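PDB 5D79: berberine bridge enzyme-like 28 from Arabidopsis thaliana, which is a secreted, FAD-dependent oxidoreductase of the oxygen-dependent FAD-linked family, found in the cell wall and involved in adaptation to salt stress. Local coordinates for residues G101-T106 with F519-Q524; E74-V79 with S117-N122; S80-V85 with P124-D129. One frame throughout, in Å; residues are numbered along the deposited sequence.

Contact 1. Residues G101-T106 with F519-Q524. With FAD (flavin-adenine dinucleotide), chain E.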
# COMPACT_ATOMS: atom_id res chain seq x y z
N GLY A 101 -22.59 20.37 4.18
CA GLY A 101 -22.70 19.50 3.04
C GLY A 101 -21.43 19.40 2.22
O GLY A 101 -21.47 19.19 1.01
N ILE A 102 -20.30 19.54 2.88
CA ILE A 102 -19.03 19.48 2.17
C ILE A 102 -18.40 18.09 2.26
O ILE A 102 -18.26 17.51 3.34
CB ILE A 102 -18.06 20.52 2.69
CG1 ILE A 102 -18.49 21.90 2.20
CG2 ILE A 102 -16.66 20.24 2.18
CD1 ILE A 102 -18.44 22.04 0.70
N HIS A 103 -18.04 17.58 1.10
CA HIS A 103 -17.41 16.29 0.95
C HIS A 103 -15.90 16.44 1.17
O HIS A 103 -15.33 17.43 0.73
CB HIS A 103 -17.72 15.74 -0.44
CG HIS A 103 -17.11 14.41 -0.72
ND1 HIS A 103 -17.17 13.36 0.16
CD2 HIS A 103 -16.44 13.96 -1.81
CE1 HIS A 103 -16.55 12.32 -0.36
NE2 HIS A 103 -16.10 12.65 -1.56
N VAL A 104 -15.26 15.50 1.86
CA VAL A 104 -13.81 15.60 2.05
C VAL A 104 -13.07 14.35 1.60
O VAL A 104 -13.67 13.29 1.45
CB VAL A 104 -13.42 15.86 3.52
CG1 VAL A 104 -14.17 17.07 4.06
CG2 VAL A 104 -13.69 14.63 4.37
N ARG A 105 -11.77 14.50 1.40
CA ARG A 105 -10.87 13.37 1.18
C ARG A 105 -9.68 13.52 2.10
O ARG A 105 -9.22 14.63 2.32
CB ARG A 105 -10.42 13.30 -0.28
CG ARG A 105 -11.52 12.94 -1.25
CD ARG A 105 -12.07 11.55 -0.99
NE ARG A 105 -13.28 11.30 -1.76
CZ ARG A 105 -13.32 10.69 -2.94
NH1 ARG A 105 -12.20 10.24 -3.49
NH2 ARG A 105 -14.48 10.52 -3.56
N THR A 106 -9.18 12.42 2.65
CA THR A 106 -8.06 12.47 3.58
C THR A 106 -6.75 11.98 2.97
O THR A 106 -6.67 10.85 2.49
CB THR A 106 -8.34 11.64 4.83
OG1 THR A 106 -9.43 12.22 5.55
CG2 THR A 106 -7.12 11.60 5.74
N PHE A 519 -20.86 9.46 5.70
CA PHE A 519 -20.08 10.66 5.42
C PHE A 519 -18.78 10.30 4.72
O PHE A 519 -18.40 10.93 3.73
CB PHE A 519 -19.76 11.45 6.70
CG PHE A 519 -18.86 12.67 6.44
CD1 PHE A 519 -19.37 13.81 5.81
CD2 PHE A 519 -17.53 12.67 6.83
CE1 PHE A 519 -18.56 14.93 5.57
CE2 PHE A 519 -16.71 13.79 6.59
CZ PHE A 519 -17.23 14.91 5.96
N PHE A 520 -18.09 9.29 5.23
CA PHE A 520 -16.81 8.90 4.65
C PHE A 520 -17.01 7.96 3.47
O PHE A 520 -17.17 6.76 3.64
CB PHE A 520 -15.93 8.27 5.73
CG PHE A 520 -15.59 9.22 6.84
CD1 PHE A 520 -14.58 10.14 6.67
CD2 PHE A 520 -16.30 9.21 8.03
CE1 PHE A 520 -14.26 11.03 7.68
CE2 PHE A 520 -15.99 10.10 9.04
CZ PHE A 520 -14.97 11.01 8.86
N CYS A 521 -17.01 8.53 2.27
CA CYS A 521 -17.25 7.78 1.04
C CYS A 521 -16.36 8.26 -0.10
O CYS A 521 -16.11 9.45 -0.24
CB CYS A 521 -18.73 7.85 0.63
SG CYS A 521 -19.31 9.44 -0.09
N ASP A 522 -15.87 7.32 -0.91
CA ASP A 522 -15.24 7.64 -2.19
C ASP A 522 -15.85 6.76 -3.28
O ASP A 522 -16.94 6.20 -3.10
CB ASP A 522 -13.70 7.47 -2.13
CG ASP A 522 -13.25 6.17 -1.49
OD1 ASP A 522 -13.89 5.12 -1.69
OD2 ASP A 522 -12.23 6.18 -0.80
N GLU A 523 -15.15 6.61 -4.39
CA GLU A 523 -15.69 5.89 -5.54
C GLU A 523 -15.74 4.35 -5.38
O GLU A 523 -16.37 3.66 -6.19
CB GLU A 523 -14.88 6.26 -6.79
CG GLU A 523 -15.12 7.69 -7.30
CD GLU A 523 -14.48 8.78 -6.43
OE1 GLU A 523 -13.56 8.46 -5.64
OE2 GLU A 523 -14.91 9.95 -6.53
N GLN A 524 -15.09 3.82 -4.34
CA GLN A 524 -15.07 2.38 -4.06
C GLN A 524 -15.30 2.05 -2.57
O GLN A 524 -15.04 0.92 -2.12
CB GLN A 524 -13.74 1.77 -4.52
CG GLN A 524 -13.68 1.36 -5.97
CD GLN A 524 -12.44 0.54 -6.30
OE1 GLN A 524 -11.45 0.56 -5.56
NE2 GLN A 524 -12.48 -0.20 -7.41
PA FAD E . -2.83 8.22 0.45
O1A FAD E . -3.18 8.57 -0.98
O2A FAD E . -2.51 9.43 1.29
O5B FAD E . -4.02 7.34 1.09
C5B FAD E . -4.60 6.25 0.38
C4B FAD E . -6.01 5.91 0.87
O4B FAD E . -6.02 5.85 2.28
C3B FAD E . -7.01 6.99 0.45
O3B FAD E . -8.27 6.42 0.14
C2B FAD E . -7.09 7.87 1.69
O2B FAD E . -8.34 8.53 1.80
C1B FAD E . -6.82 6.88 2.83
N9A FAD E . -6.16 7.48 4.01
C8A FAD E . -4.89 8.01 4.12
N7A FAD E . -4.71 8.43 5.40
C5A FAD E . -5.84 8.17 6.11
C6A FAD E . -6.20 8.39 7.43
N6A FAD E . -5.30 8.72 8.35
N1A FAD E . -7.46 8.01 7.87
C2A FAD E . -8.34 7.41 6.99
N3A FAD E . -7.97 7.20 5.68
C4A FAD E . -6.75 7.58 5.24
N1 FAD E . 1.73 -1.24 -0.68
C2 FAD E . 2.17 -2.44 -0.15
O2 FAD E . 1.60 -2.95 0.82
N3 FAD E . 3.29 -3.06 -0.70
C4 FAD E . 3.96 -2.50 -1.78
O4 FAD E . 5.01 -3.02 -2.16
C4X FAD E . 3.53 -1.28 -2.30
N5 FAD E . 4.25 -0.63 -3.28
C5X FAD E . 3.97 0.70 -3.56
C6 FAD E . 4.83 1.47 -4.35
C7 FAD E . 4.53 2.81 -4.63
C7M FAD E . 5.45 3.62 -5.49
C8 FAD E . 3.40 3.40 -4.07
C8M FAD E . 3.04 4.83 -4.37
C9 FAD E . 2.54 2.64 -3.28
C9A FAD E . 2.80 1.28 -3.06
N10 FAD E . 1.94 0.50 -2.31
C10 FAD E . 2.42 -0.65 -1.72
C1' FAD E . 0.53 0.95 -2.07
C2' FAD E . 0.36 1.79 -0.82
O2' FAD E . 0.61 0.98 0.32
C3' FAD E . -1.07 2.32 -0.81
O3' FAD E . -1.21 3.21 -1.90
C4' FAD E . -1.38 3.10 0.45
O4' FAD E . -2.77 3.11 0.66
C5' FAD E . -0.96 4.54 0.27
O5' FAD E . -0.93 5.16 1.53
P FAD E . -0.60 6.73 1.57
O1P FAD E . -0.90 7.28 2.94
O2P FAD E . 0.84 6.98 1.19
O3P FAD E . -1.56 7.23 0.38
O HOH W 1 -19.60 12.85 2.14
O HOH W 2 -16.63 13.63 3.28
O HOH W 3 -15.32 11.08 2.27
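Arg105 on strand 103-107 bends at chi2 (-63°), bringing its guanidinium end-on to the Glu523 carboxylate of loop 519-524. Arg105 NH1 donates to Glu523 OE1 on the syn lone pair at 3.1 Å, and Arg105 NH2 donates to Glu523 OE2 at 3.1 Å from above the carboxylate plane, with the two planar groups turned 55° apart; NH2 also bonds OE1 weakly. Both ends of this buried salt bridge have further partners, NH1 the Leu116 carbonyl and OE2 the backbone N of Tyr121. Over one guanidinium face lies Asp522 CB, 3.3 Å from Arg105 CZ, while NH2 bonds His103 NE2 weakly. Asp522 OD1 accepts from Gln524 N in an Asx turn, and OD2 bonds Ser234 OG. At the other end the Phe519 ring crosses Val104 at about a right angle, Val104 CG2 supplying a methyl 3.8 Å from Phe519 CE2; both also pack on Ala97 of helix 87-100. Three waters bridge the segments: one joins His103 ND1 to Phe519 O, a second Val104 N to Phe519 O, a third Val104 O to Cys521 N. The arrangement ties the edge strand of a small FAD-domain sheet, whose Thr106 O binds the FAD ribose, to the C-terminal BBE region.

Contact 2. Residues E74-V79 with S117-N122. With FAD (flavin-adenine dinucleotide), chain E.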
# COMPACT_ATOMS: atom_id res chain seq x y z
N GLU A 74 -6.64 18.77 -16.04
CA GLU A 74 -7.94 18.24 -16.45
C GLU A 74 -8.59 17.36 -15.38
O GLU A 74 -9.76 16.99 -15.51
CB GLU A 74 -7.80 17.45 -17.77
CG GLU A 74 -6.44 16.77 -17.99
CD GLU A 74 -5.42 17.69 -18.65
OE1 GLU A 74 -4.97 18.66 -18.00
OE2 GLU A 74 -5.05 17.44 -19.82
N THR A 75 -7.84 17.02 -14.33
CA THR A 75 -8.38 16.23 -13.23
C THR A 75 -9.00 17.13 -12.17
O THR A 75 -8.60 18.29 -12.01
CB THR A 75 -7.29 15.34 -12.59
OG1 THR A 75 -6.14 16.13 -12.24
CG2 THR A 75 -6.87 14.23 -13.56
N PRO A 76 -10.03 16.61 -11.46
CA PRO A 76 -10.78 17.40 -10.48
C PRO A 76 -9.90 17.98 -9.37
O PRO A 76 -9.03 17.30 -8.81
CB PRO A 76 -11.78 16.39 -9.91
CG PRO A 76 -12.00 15.41 -11.02
CD PRO A 76 -10.65 15.28 -11.68
N LYS A 77 -10.13 19.25 -9.06
CA LYS A 77 -9.39 19.95 -8.02
C LYS A 77 -10.30 20.27 -6.83
O LYS A 77 -11.48 20.55 -7.01
CB LYS A 77 -8.77 21.23 -8.59
CG LYS A 77 -7.78 20.97 -9.72
CD LYS A 77 -6.67 20.02 -9.28
CE LYS A 77 -5.60 19.84 -10.35
NZ LYS A 77 -6.15 19.28 -11.61
N PRO A 78 -9.75 20.20 -5.60
CA PRO A 78 -10.53 20.57 -4.41
C PRO A 78 -10.68 22.09 -4.28
O PRO A 78 -9.83 22.84 -4.75
CB PRO A 78 -9.69 20.02 -3.26
CG PRO A 78 -8.29 20.08 -3.77
CD PRO A 78 -8.38 19.78 -5.25
N VAL A 79 -11.75 22.51 -3.63
CA VAL A 79 -12.03 23.93 -3.45
C VAL A 79 -11.34 24.42 -2.16
O VAL A 79 -11.23 25.63 -1.90
CB VAL A 79 -13.56 24.17 -3.43
CG1 VAL A 79 -14.18 23.58 -2.18
CG2 VAL A 79 -13.89 25.64 -3.60
N SER A 117 -7.23 10.12 -2.68
CA SER A 117 -7.00 10.88 -1.45
C SER A 117 -6.98 12.40 -1.71
O SER A 117 -7.12 13.21 -0.78
CB SER A 117 -5.69 10.45 -0.80
OG SER A 117 -4.62 10.49 -1.73
N TYR A 118 -6.81 12.77 -2.97
CA TYR A 118 -6.81 14.18 -3.35
C TYR A 118 -7.67 14.40 -4.59
O TYR A 118 -7.68 15.49 -5.15
CB TYR A 118 -5.38 14.68 -3.59
CG TYR A 118 -4.61 13.84 -4.58
CD1 TYR A 118 -3.92 12.71 -4.16
CD2 TYR A 118 -4.56 14.18 -5.92
CE1 TYR A 118 -3.21 11.93 -5.05
CE2 TYR A 118 -3.86 13.40 -6.83
CZ TYR A 118 -3.18 12.28 -6.39
OH TYR A 118 -2.48 11.50 -7.28
N ILE A 119 -8.40 13.37 -5.02
CA ILE A 119 -9.39 13.50 -6.08
C ILE A 119 -10.73 12.91 -5.69
O ILE A 119 -10.81 11.77 -5.25
CB ILE A 119 -8.97 12.79 -7.38
CG1 ILE A 119 -7.55 13.15 -7.80
CG2 ILE A 119 -9.98 13.10 -8.51
CD1 ILE A 119 -7.07 12.37 -9.00
N ALA A 120 -11.79 13.70 -5.86
CA ALA A 120 -13.15 13.19 -5.82
C ALA A 120 -13.79 13.48 -7.17
O ALA A 120 -13.57 14.56 -7.75
CB ALA A 120 -13.95 13.83 -4.69
N TYR A 121 -14.57 12.54 -7.69
CA TYR A 121 -15.18 12.74 -9.00
C TYR A 121 -16.65 13.13 -8.92
O TYR A 121 -17.38 12.65 -8.06
CB TYR A 121 -15.01 11.47 -9.84
CG TYR A 121 -13.57 11.21 -10.24
CD1 TYR A 121 -12.96 11.94 -11.24
CD2 TYR A 121 -12.82 10.22 -9.61
CE1 TYR A 121 -11.65 11.71 -11.61
CE2 TYR A 121 -11.51 9.97 -9.97
CZ TYR A 121 -10.93 10.72 -10.98
OH TYR A 121 -9.62 10.50 -11.35
N ASN A 122 -17.06 14.05 -9.80
CA ASN A 122 -18.46 14.45 -9.97
C ASN A 122 -19.13 15.15 -8.79
O ASN A 122 -20.35 15.33 -8.79
CB ASN A 122 -19.30 13.23 -10.37
CG ASN A 122 -19.33 13.00 -11.87
OD1 ASN A 122 -18.53 12.22 -12.41
ND2 ASN A 122 -20.24 13.67 -12.56
PA FAD E . -2.83 8.22 0.45
O1A FAD E . -3.18 8.57 -0.98
O2A FAD E . -2.51 9.43 1.29
O5B FAD E . -4.02 7.34 1.09
C5B FAD E . -4.60 6.25 0.38
C4B FAD E . -6.01 5.91 0.87
O4B FAD E . -6.02 5.85 2.28
C3B FAD E . -7.01 6.99 0.45
O3B FAD E . -8.27 6.42 0.14
C2B FAD E . -7.09 7.87 1.69
O2B FAD E . -8.34 8.53 1.80
C1B FAD E . -6.82 6.88 2.83
N9A FAD E . -6.16 7.48 4.01
C8A FAD E . -4.89 8.01 4.12
N7A FAD E . -4.71 8.43 5.40
C5A FAD E . -5.84 8.17 6.11
C6A FAD E . -6.20 8.39 7.43
N6A FAD E . -5.30 8.72 8.35
N1A FAD E . -7.46 8.01 7.87
C2A FAD E . -8.34 7.41 6.99
N3A FAD E . -7.97 7.20 5.68
C4A FAD E . -6.75 7.58 5.24
N1 FAD E . 1.73 -1.24 -0.68
C2 FAD E . 2.17 -2.44 -0.15
O2 FAD E . 1.60 -2.95 0.82
N3 FAD E . 3.29 -3.06 -0.70
C4 FAD E . 3.96 -2.50 -1.78
O4 FAD E . 5.01 -3.02 -2.16
C4X FAD E . 3.53 -1.28 -2.30
N5 FAD E . 4.25 -0.63 -3.28
C5X FAD E . 3.97 0.70 -3.56
C6 FAD E . 4.83 1.47 -4.35
C7 FAD E . 4.53 2.81 -4.63
C7M FAD E . 5.45 3.62 -5.49
C8 FAD E . 3.40 3.40 -4.07
C8M FAD E . 3.04 4.83 -4.37
C9 FAD E . 2.54 2.64 -3.28
C9A FAD E . 2.80 1.28 -3.06
N10 FAD E . 1.94 0.50 -2.31
C10 FAD E . 2.42 -0.65 -1.72
C1' FAD E . 0.53 0.95 -2.07
C2' FAD E . 0.36 1.79 -0.82
O2' FAD E . 0.61 0.98 0.32
C3' FAD E . -1.07 2.32 -0.81
O3' FAD E . -1.21 3.21 -1.90
C4' FAD E . -1.38 3.10 0.45
O4' FAD E . -2.77 3.11 0.66
C5' FAD E . -0.96 4.54 0.27
O5' FAD E . -0.93 5.16 1.53
P FAD E . -0.60 6.73 1.57
O1P FAD E . -0.90 7.28 2.94
O2P FAD E . 0.84 6.98 1.19
O3P FAD E . -1.56 7.23 0.38
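Apolar packing carries this contact, and Pro76 supplies most of it from the 74-79 side. Its compact ring, directed toward 117-122, sets Pro76 CD 3.9 Å from Ile119 CG2 and Pro76 CG 3.6 Å from Tyr121 CD1, approaching the tyrosine ring obliquely. Ile119 CG2, anti to its own backbone N, also lies over one face of the Tyr121 ring, so the proline, the methyl and the ring form one small cluster. A proline suits this place, since its rigid ring offers carbon to both neighbours. Contact with the backbone comes next: CB of Pro76 rests 3.3 Å from the carbonyl O of Ala120, and no hydrogen bond joins the two segments. The polar interactions lie within or beyond them. Lys77 turns away from the contact and curls back, its NZ donating to the carbonyl O of Thr75 at 2.7 Å and to that of Val72. On the other segment Ser117 OG donates to the FAD phosphate oxygen O1A at 2.5 Å. Both segments are loops, the first running from helix 58-63 into strand 80-82 and the second joining strands 103-107 and 125-129; Pro78 and Tyr118 touch Leu61 of that helix, and Pro78 and Ala120 pack on Phe125 of strand 125-129.

Contact 3. Residues S80-V85 with P124-D129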
# COMPACT_ATOMS: atom_id res chain seq x y z
N SER A 80 -10.84 23.47 -1.37
CA SER A 80 -10.03 23.79 -0.20
C SER A 80 -9.16 22.61 0.28
O SER A 80 -9.54 21.43 0.14
CB SER A 80 -10.92 24.30 0.96
OG SER A 80 -11.95 23.39 1.28
N ILE A 81 -7.99 22.94 0.82
CA ILE A 81 -7.12 21.99 1.51
C ILE A 81 -6.86 22.47 2.92
O ILE A 81 -6.56 23.64 3.13
CB ILE A 81 -5.77 21.80 0.78
CG1 ILE A 81 -5.99 21.33 -0.65
CG2 ILE A 81 -4.87 20.84 1.55
CD1 ILE A 81 -4.75 21.43 -1.52
N ILE A 82 -6.99 21.59 3.89
CA ILE A 82 -6.69 21.93 5.27
C ILE A 82 -5.53 21.05 5.77
O ILE A 82 -5.57 19.82 5.64
CB ILE A 82 -7.93 21.77 6.19
CG1 ILE A 82 -9.15 22.51 5.62
CG2 ILE A 82 -7.64 22.26 7.59
CD1 ILE A 82 -10.07 21.64 4.76
N THR A 83 -4.49 21.69 6.30
CA THR A 83 -3.35 20.97 6.87
C THR A 83 -3.38 21.12 8.39
O THR A 83 -2.69 21.97 8.95
CB THR A 83 -1.96 21.48 6.31
OG1 THR A 83 -1.70 22.83 6.73
CG2 THR A 83 -1.92 21.40 4.79
N PRO A 84 -4.17 20.27 9.07
CA PRO A 84 -4.34 20.32 10.53
C PRO A 84 -3.02 20.20 11.29
O PRO A 84 -2.10 19.55 10.79
CB PRO A 84 -5.26 19.13 10.82
CG PRO A 84 -5.05 18.20 9.64
CD PRO A 84 -4.86 19.11 8.48
N VAL A 85 -2.93 20.80 12.47
CA VAL A 85 -1.72 20.70 13.29
C VAL A 85 -2.01 20.09 14.66
O VAL A 85 -1.10 19.69 15.38
CB VAL A 85 -1.04 22.07 13.47
CG1 VAL A 85 -0.58 22.63 12.12
CG2 VAL A 85 -1.97 23.05 14.18
N PRO A 124 -17.90 18.42 -5.78
CA PRO A 124 -16.90 19.28 -5.14
C PRO A 124 -16.46 18.78 -3.76
O PRO A 124 -17.27 18.27 -2.99
CB PRO A 124 -17.62 20.63 -5.03
CG PRO A 124 -18.64 20.59 -6.12
CD PRO A 124 -19.10 19.17 -6.19
N PHE A 125 -15.18 18.95 -3.44
CA PHE A 125 -14.63 18.38 -2.22
C PHE A 125 -13.52 19.24 -1.63
O PHE A 125 -13.07 20.20 -2.24
CB PHE A 125 -14.09 16.97 -2.48
CG PHE A 125 -12.83 16.94 -3.31
CD1 PHE A 125 -12.88 17.13 -4.68
CD2 PHE A 125 -11.60 16.72 -2.71
CE1 PHE A 125 -11.71 17.10 -5.44
CE2 PHE A 125 -10.43 16.68 -3.47
CZ PHE A 125 -10.49 16.88 -4.83
N ALA A 126 -13.10 18.88 -0.42
CA ALA A 126 -11.95 19.49 0.21
C ALA A 126 -10.99 18.38 0.61
O ALA A 126 -11.36 17.20 0.59
CB ALA A 126 -12.38 20.31 1.41
N VAL A 127 -9.75 18.74 0.96
CA VAL A 127 -8.73 17.76 1.33
C VAL A 127 -8.22 17.98 2.76
O VAL A 127 -7.83 19.08 3.10
CB VAL A 127 -7.51 17.81 0.37
CG1 VAL A 127 -6.35 17.01 0.93
CG2 VAL A 127 -7.90 17.28 -1.01
N ILE A 128 -8.25 16.94 3.57
CA ILE A 128 -7.56 16.92 4.86
C ILE A 128 -6.16 16.30 4.70
O ILE A 128 -6.00 15.07 4.76
CB ILE A 128 -8.35 16.12 5.94
CG1 ILE A 128 -9.84 16.49 5.93
CG2 ILE A 128 -7.76 16.33 7.32
CD1 ILE A 128 -10.68 15.60 6.81
N ASP A 129 -5.16 17.15 4.48
CA ASP A 129 -3.77 16.71 4.30
C ASP A 129 -3.11 16.60 5.68
O ASP A 129 -3.05 17.58 6.43
CB ASP A 129 -3.02 17.70 3.40
CG ASP A 129 -1.63 17.19 2.94
OD1 ASP A 129 -0.83 16.73 3.78
OD2 ASP A 129 -1.34 17.28 1.73
O HOH W 4 -1.54 18.54 8.44
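Strands 80-82 and 125-129 run parallel, their axes 4.6 Å apart at closest approach and crossing at -20°, with Ile81 facing Val127 and Ile82 facing Ile128. Three backbone bonds hold the ladder: Val127 N donates to Ser80 O at 2.8 Å, Ile82 N to Val127 O at 2.8 Å, and Asp129 N to Ile82 O at 2.9 Å. The middle one is straightest, at 174°, nearly along the C=O axis.

Side chains alternate between the two faces of the sheet. On one, Ile81 and Val127 lie side by side and point the same way, CG1 of the isoleucine 4.0 Å from CB of the valine; Ile81 also packs on Ile60 and Leu61 of helix 58-63. The opposite face carries Ser80, Ala126, Ile82 and Ile128. There the small methyl of Ala126 accommodates both the hydroxyl of Ser80 and CD1 of Ile82, and Ile128 lies against Val93 and Ile94 of helix 87-100. Branched side chains suit this extended backbone and present carbon to the helices on both faces.

Pro84 has no N-H to continue the ladder; instead its CD lies 3.1 Å from Asp129 O, where a ladder N-H would donate, and its ring crosses the Ile128 side chain at about a right angle. A water bridges the chains, donating to Pro84 O at 2.6 Å and to Asp129 O. The carboxylate of Asp129, with CG anti to its backbone N (chi1 -169°), pairs with both Arg131 and Arg107.

The chemistry is that of a buried strand pair: main-chain polarity is met by the ladder, by the neighbouring strands (Ile81 with His50, Ala126 with His103 and Arg105) and by one water, the faces are mostly hydrocarbon, and the one acidic group is matched by two arginines, which would probably keep it ionised.

Overall arrangement
Contacts 1 and 3 share a sheet: strands 103-107 and 125-129 are neighbours in it, joined by Arg105 N to Ala126 O at 2.9 Å and Ile128 N to Arg105 O at 2.8 Å. Contact 2 adds the loops leading into strands 80-82 and 125-129, and Val79 N reaches Phe125 O at 3.0 Å. Arg105 brings contact 1 close to contact 2, its NH1 lying 2.7 Å from Ile119 O. The centres are 11 to 12 Å apart. Contacts 1 and 2 touch FAD, at its ribose and phosphate; contact 3 stands further off, with the Asp129 side chain about 8 Å from FAD and about 12 Å from that of His111, the flavin attachment site, unlinked in this structure.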